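Local structure of putative amidohydrolase (Unidentified, 3MKV) at the interface of chains A and B and the interface of chains A and C. The protein acts as a prolidase of the amidohydrolase superfamily, a zinc-dependent hydrolase that cleaves dipeptides ending in proline. Coordinates in Å, arbitrary orientation; residue numbers count along the deposited sequence, not the author numbering. Chains: chain A/B/C, Putative amidohydrolase.

Contact 1 joins chains A and B, contact 2 joins chains A and C, and the centres of their C-alpha atoms lie about 16 Å apart, so chain A meets two neighbours at closely spaced patches. The two share no residue of chain A: contact 1 uses the start of helix 83-99 and the loop 161-164, contact 2 the C-terminal end of helix 174-187. Contact 1 brings the same elements of two copies together about a two-fold; in contact 2 a helix end meets loops. Together they would help link copies in the deposited eight-chain assembly, although the structure alone does not show the state in solution.

Contact 1: the interface of chains A and B. Residues chain A 83-84, 161-164; chain B 83-84, 161, 163-164.
A:Asn83 and B:Asn83, both with helical backbone torsions, face each other from the first turn of helix 83-99, while the poorly ordered A:Cys161 and B:Cys161 appear to meet from extended loops beside them. In this member of the amidohydrolase superfamily the patch is part of a two-fold symmetric interface between identical chains. The carboxamides cross at their nitrogens, A:Asn83 ND2 lying 3.3 Å from B:Asn83 ND2 with the amide planes 24° apart; two N-H donors thus meet, and the approach is a contact without a hydrogen bond. Each amide is turned by its own chain. In chain A the backbone N of A:Val164 gives a nearly straight bond to A:Asn83 OD1 (2.7 Å), tilted from the carbonyl plane. The twin from B:Val164 N to B:Asn83 OD1 is 3.0 Å long and comes from above that plane. In both chains chi1 of -71° sets CG anti to the carbonyl carbon, beside the backbone N, and the OD1 bond then fixes ND2 as the end of the amide that faces the partner. Each OD1 also sits over the guanidinium of Arg163 of its own chain, the plane of B:Arg163 being 3.7 Å below B:Asn83 OD1. Water 1 joins the chains, 2.7 Å from A:Val162 O and in a longer, bent bond with B:Asn83 ND2. Valines flank the amides: A:Val84 CG2 touches B:Val164 CG2 at 3.9 Å, and A:Val164 CG2 meets B:Val84 CG2 in the twin contact. A:Cys161 CB and B:Cys161 CB are modelled 3.9 Å apart, but the disorder of both residues makes this contact doubtful.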
loop_
_atom_site.group_PDB
_atom_site.type_symbol
_atom_site.label_atom_id
_atom_site.label_comp_id
_atom_site.label_asym_id
_atom_site.label_seq_id
_atom_site.Cartn_x
_atom_site.Cartn_y
_atom_site.Cartn_z
ATOM N N ASN A 83 13.955 -22.311 1.259
ATOM C CA ASN A 83 14.868 -22.060 2.356
ATOM C C ASN A 83 15.367 -23.353 3.009
ATOM O O ASN A 83 16.491 -23.425 3.494
ATOM C CB ASN A 83 14.187 -21.154 3.382
ATOM C CG ASN A 83 14.022 -19.717 2.881
ATOM O OD1 ASN A 83 14.899 -19.166 2.202
ATOM N ND2 ASN A 83 12.901 -19.094 3.241
ATOM N N VAL A 84 14.526 -24.379 2.994
ATOM C CA VAL A 84 14.857 -25.677 3.564
ATOM C C VAL A 84 15.976 -26.345 2.775
ATOM O O VAL A 84 16.971 -26.769 3.351
ATOM C CB VAL A 84 13.594 -26.595 3.611
ATOM C CG1 VAL A 84 13.966 -28.063 3.900
ATOM C CG2 VAL A 84 12.591 -26.070 4.648
ATOM N N CYS A 161 11.173 -10.413 4.849
ATOM C CA CYS A 161 11.774 -11.748 4.886
ATOM C C CYS A 161 12.964 -11.988 3.961
ATOM O O CYS A 161 12.857 -11.887 2.736
ATOM C CB CYS A 161 10.704 -12.814 4.635
ATOM S SG CYS A 161 10.300 -13.793 6.093
ATOM N N VAL A 162 14.094 -12.342 4.564
ATOM C CA VAL A 162 15.271 -12.740 3.810
ATOM C C VAL A 162 15.156 -14.186 3.292
ATOM O O VAL A 162 14.690 -15.089 4.000
ATOM C CB VAL A 162 16.553 -12.576 4.652
ATOM C CG1 VAL A 162 16.305 -11.600 5.793
ATOM C CG2 VAL A 162 17.050 -13.927 5.165
ATOM N N ARG A 163 15.560 -14.385 2.040
ATOM C CA ARG A 163 15.660 -15.717 1.470
ATOM C C ARG A 163 17.013 -16.254 1.875
ATOM O O ARG A 163 18.004 -15.531 1.846
ATOM C CB ARG A 163 15.594 -15.672 -0.058
ATOM C CG ARG A 163 14.395 -14.942 -0.650
ATOM C CD ARG A 163 13.165 -15.804 -0.729
ATOM N NE ARG A 163 13.458 -17.140 -1.215
ATOM C CZ ARG A 163 12.726 -18.209 -0.925
ATOM N NH1 ARG A 163 11.658 -18.089 -0.155
ATOM N NH2 ARG A 163 13.067 -19.395 -1.402
ATOM N N VAL A 164 17.062 -17.526 2.244
ATOM C CA VAL A 164 18.299 -18.130 2.706
ATOM C C VAL A 164 19.329 -18.243 1.586
ATOM O O VAL A 164 20.534 -18.237 1.834
ATOM C CB VAL A 164 18.025 -19.515 3.300
ATOM C CG1 VAL A 164 19.319 -20.278 3.509
ATOM C CG2 VAL A 164 17.235 -19.375 4.604
ATOM N N ASN B 83 14.528 -19.403 9.879
ATOM C CA ASN B 83 14.287 -20.519 8.988
ATOM C C ASN B 83 15.414 -21.543 9.061
ATOM O O ASN B 83 15.172 -22.744 9.146
ATOM C CB ASN B 83 14.119 -20.002 7.560
ATOM C CG ASN B 83 12.818 -19.268 7.366
ATOM O OD1 ASN B 83 11.836 -19.547 8.056
ATOM N ND2 ASN B 83 12.793 -18.328 6.416
ATOM N N VAL B 84 16.648 -21.066 9.037
ATOM C CA VAL B 84 17.796 -21.973 9.040
ATOM C C VAL B 84 17.778 -22.879 10.269
ATOM O O VAL B 84 18.011 -24.087 10.186
ATOM C CB VAL B 84 19.126 -21.181 8.992
ATOM C CG1 VAL B 84 20.289 -22.035 9.498
ATOM C CG2 VAL B 84 19.372 -20.647 7.580
ATOM N N CYS B 161 6.077 -14.674 1.908
ATOM C CA CYS B 161 7.060 -15.726 2.207
ATOM C C CYS B 161 6.653 -16.569 3.424
ATOM O O CYS B 161 6.375 -16.041 4.506
ATOM C CB CYS B 161 8.475 -15.146 2.405
ATOM S SG CYS B 161 9.382 -14.629 0.887
ATOM N N ARG B 163 7.133 -18.926 6.577
ATOM C CA ARG B 163 8.086 -19.258 7.644
ATOM C C ARG B 163 8.169 -20.775 7.838
ATOM O O ARG B 163 7.152 -21.450 7.990
ATOM C CB ARG B 163 7.648 -18.636 8.974
ATOM C CG ARG B 163 7.377 -17.149 8.936
ATOM C CD ARG B 163 8.646 -16.356 8.759
ATOM N NE ARG B 163 9.609 -16.592 9.832
ATOM C CZ ARG B 163 10.903 -16.324 9.714
ATOM N NH1 ARG B 163 11.361 -15.801 8.577
ATOM N NH2 ARG B 163 11.732 -16.578 10.716
ATOM N N VAL B 164 9.379 -21.314 7.864
ATOM C CA VAL B 164 9.543 -22.754 8.047
ATOM C C VAL B 164 8.892 -23.258 9.338
ATOM O O VAL B 164 8.371 -24.370 9.382
ATOM C CB VAL B 164 11.031 -23.175 8.025
ATOM C CG1 VAL B 164 11.175 -24.650 8.406
ATOM C CG2 VAL B 164 11.638 -22.907 6.667
HETATM O O HOH W 1 15.479 -16.712 5.990
#

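Contact 2: the interface of chains A and C. Residues chain A 183, 186-187; chain C 139-140, 146-147, 149, 151-152, 204.
A:Gln186 reaches tip to tip toward C:Met152 from the C-terminal end of helix 174-187, and this pair forms the tightly packed part of a contact between a helix end and loops of a second prolidase copy. The two residues lose 78 and 74 Å² of surface here, far more than their neighbours. The thioether sulphur C:Met152 SD lies 3.6 Å from A:Gln186 CG and equally near NE2, so it touches both the aliphatic stem and the amide end. A bend at chi2 (82°) turns the A:Gln186 carboxamide back alongside this sulphur. C:Met152 is itself bent at chi2 and chi3, and its methyl CE rests over the centre of the C:Arg146 guanidinium. The guanidinium probably backs the methionine tip, and C:Thr139 OG1 lies in plane at its edge. On another side of the glutamine, A:Gln186 CB packs on C:Gly140 CA at 3.8 Å. The amide oxygen A:Gln186 OE1 is 3.7 Å from the hydroxyl C:Thr204 OG1, too far for a hydrogen bond. Also close is the approach of A:Met187 CG to the carbonyl oxygen C:Ser149 O, at 3.2 Å.

The contact is looser at A:Glu183, which runs extended beyond CG (chi2 179°) and touches C:Thr139 through carbon alone, CG to CG2 at 4.1 Å. Its carboxylate OE2 remains 6.5 Å from C:Arg146 NH2; opposite charges at this separation could attract weakly, but they make no salt bridge. Within this patch no nitrogen or oxygen of one chain comes within bonding reach of the other, which leaves direct contact to van der Waals packing. At another edge solvent makes a polar link: water 2 sits between two backbone carbonyl oxygens, 2.9 Å from C:Ser149 O and a short 2.5 Å from A:Met187 O.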
loop_
_atom_site.group_PDB
_atom_site.type_symbol
_atom_site.label_atom_id
_atom_site.label_comp_id
_atom_site.label_asym_id
_atom_site.label_seq_id
_atom_site.Cartn_x
_atom_site.Cartn_y
_atom_site.Cartn_z
ATOM N N GLU A 183 20.024 -2.897 9.798
ATOM C CA GLU A 183 19.284 -4.163 9.797
ATOM C C GLU A 183 20.187 -5.398 9.846
ATOM O O GLU A 183 19.945 -6.320 10.629
ATOM C CB GLU A 183 18.353 -4.236 8.575
ATOM C CG GLU A 183 17.283 -3.140 8.605
ATOM C CD GLU A 183 16.356 -3.176 7.411
ATOM O OE1 GLU A 183 16.434 -4.143 6.634
ATOM O OE2 GLU A 183 15.551 -2.229 7.248
ATOM N N GLN A 186 21.782 -5.569 13.282
ATOM C CA GLN A 186 20.863 -5.996 14.339
ATOM C C GLN A 186 20.574 -7.485 14.206
ATOM O O GLN A 186 20.337 -8.168 15.207
ATOM C CB GLN A 186 19.553 -5.184 14.350
ATOM C CG GLN A 186 18.391 -5.834 13.612
ATOM C CD GLN A 186 17.634 -6.906 14.426
ATOM O OE1 GLN A 186 17.181 -6.664 15.551
ATOM N NE2 GLN A 186 17.465 -8.086 13.828
ATOM N N MET A 187 20.608 -7.987 12.974
ATOM C CA MET A 187 20.346 -9.397 12.732
ATOM C C MET A 187 21.555 -10.281 13.098
ATOM O O MET A 187 21.436 -11.511 13.161
ATOM C CB MET A 187 19.844 -9.639 11.298
ATOM C CG MET A 187 18.311 -9.519 11.163
ATOM S SD MET A 187 17.552 -9.776 9.529
ATOM C CE MET A 187 18.542 -8.716 8.500
ATOM N N THR C 139 17.352 2.044 13.875
ATOM C CA THR C 139 16.992 0.638 13.779
ATOM C C THR C 139 18.039 -0.204 14.474
ATOM O O THR C 139 19.222 -0.040 14.234
ATOM C CB THR C 139 16.850 0.195 12.317
ATOM O OG1 THR C 139 15.686 0.813 11.757
ATOM C CG2 THR C 139 16.720 -1.328 12.212
ATOM N N GLY C 140 17.601 -1.093 15.356
ATOM C CA GLY C 140 18.519 -1.928 16.120
ATOM C C GLY C 140 19.136 -1.226 17.314
ATOM O O GLY C 140 20.051 -1.755 17.951
ATOM N N ARG C 146 12.317 -4.877 18.757
ATOM C CA ARG C 146 12.375 -6.073 17.945
ATOM C C ARG C 146 13.466 -7.062 18.353
ATOM O O ARG C 146 14.622 -6.689 18.559
ATOM C CB ARG C 146 12.486 -5.682 16.479
ATOM C CG ARG C 146 11.206 -5.068 15.989
ATOM C CD ARG C 146 11.307 -4.614 14.560
ATOM N NE ARG C 146 12.233 -3.504 14.419
ATOM C CZ ARG C 146 12.337 -2.777 13.316
ATOM N NH1 ARG C 146 11.560 -3.056 12.277
ATOM N NH2 ARG C 146 13.216 -1.785 13.251
ATOM N N ALA C 147 13.066 -8.327 18.474
ATOM C CA ALA C 147 13.972 -9.424 18.796
ATOM C C ALA C 147 14.836 -9.742 17.578
ATOM O O ALA C 147 14.558 -9.269 16.482
ATOM C CB ALA C 147 13.175 -10.670 19.236
ATOM N N SER C 149 16.185 -12.200 14.739
ATOM C CA SER C 149 15.813 -13.336 13.925
ATOM C C SER C 149 16.309 -13.084 12.516
ATOM O O SER C 149 17.234 -12.329 12.318
ATOM C CB SER C 149 14.309 -13.558 13.930
ATOM O OG SER C 149 13.989 -14.847 13.460
ATOM N N TYR C 151 14.278 -11.968 10.036
ATOM C CA TYR C 151 13.390 -11.033 9.378
ATOM C C TYR C 151 13.183 -9.831 10.275
ATOM O O TYR C 151 13.383 -9.931 11.468
ATOM C CB TYR C 151 12.053 -11.689 9.058
ATOM C CG TYR C 151 11.251 -12.052 10.273
ATOM C CD1 TYR C 151 10.212 -11.259 10.703
ATOM C CD2 TYR C 151 11.541 -13.184 10.998
ATOM C CE1 TYR C 151 9.491 -11.587 11.804
ATOM C CE2 TYR C 151 10.827 -13.514 12.095
ATOM C CZ TYR C 151 9.802 -12.718 12.496
ATOM O OH TYR C 151 9.085 -13.051 13.604
ATOM N N MET C 152 12.790 -8.698 9.703
ATOM C CA MET C 152 12.498 -7.511 10.499
ATOM C C MET C 152 11.001 -7.226 10.436
ATOM O O MET C 152 10.514 -6.695 9.436
ATOM C CB MET C 152 13.250 -6.270 9.963
ATOM C CG MET C 152 14.767 -6.417 9.748
ATOM S SD MET C 152 15.767 -6.257 11.246
ATOM C CE MET C 152 14.845 -4.993 12.107
ATOM N N THR C 204 19.034 -6.476 21.417
ATOM C CA THR C 204 20.118 -6.814 20.487
ATOM C C THR C 204 21.315 -5.855 20.406
ATOM O O THR C 204 22.292 -6.156 19.723
ATOM C CB THR C 204 19.565 -7.079 19.056
ATOM O OG1 THR C 204 19.390 -5.841 18.355
ATOM C CG2 THR C 204 18.227 -7.821 19.127
HETATM O O HOH W 2 19.813 -13.440 13.062
#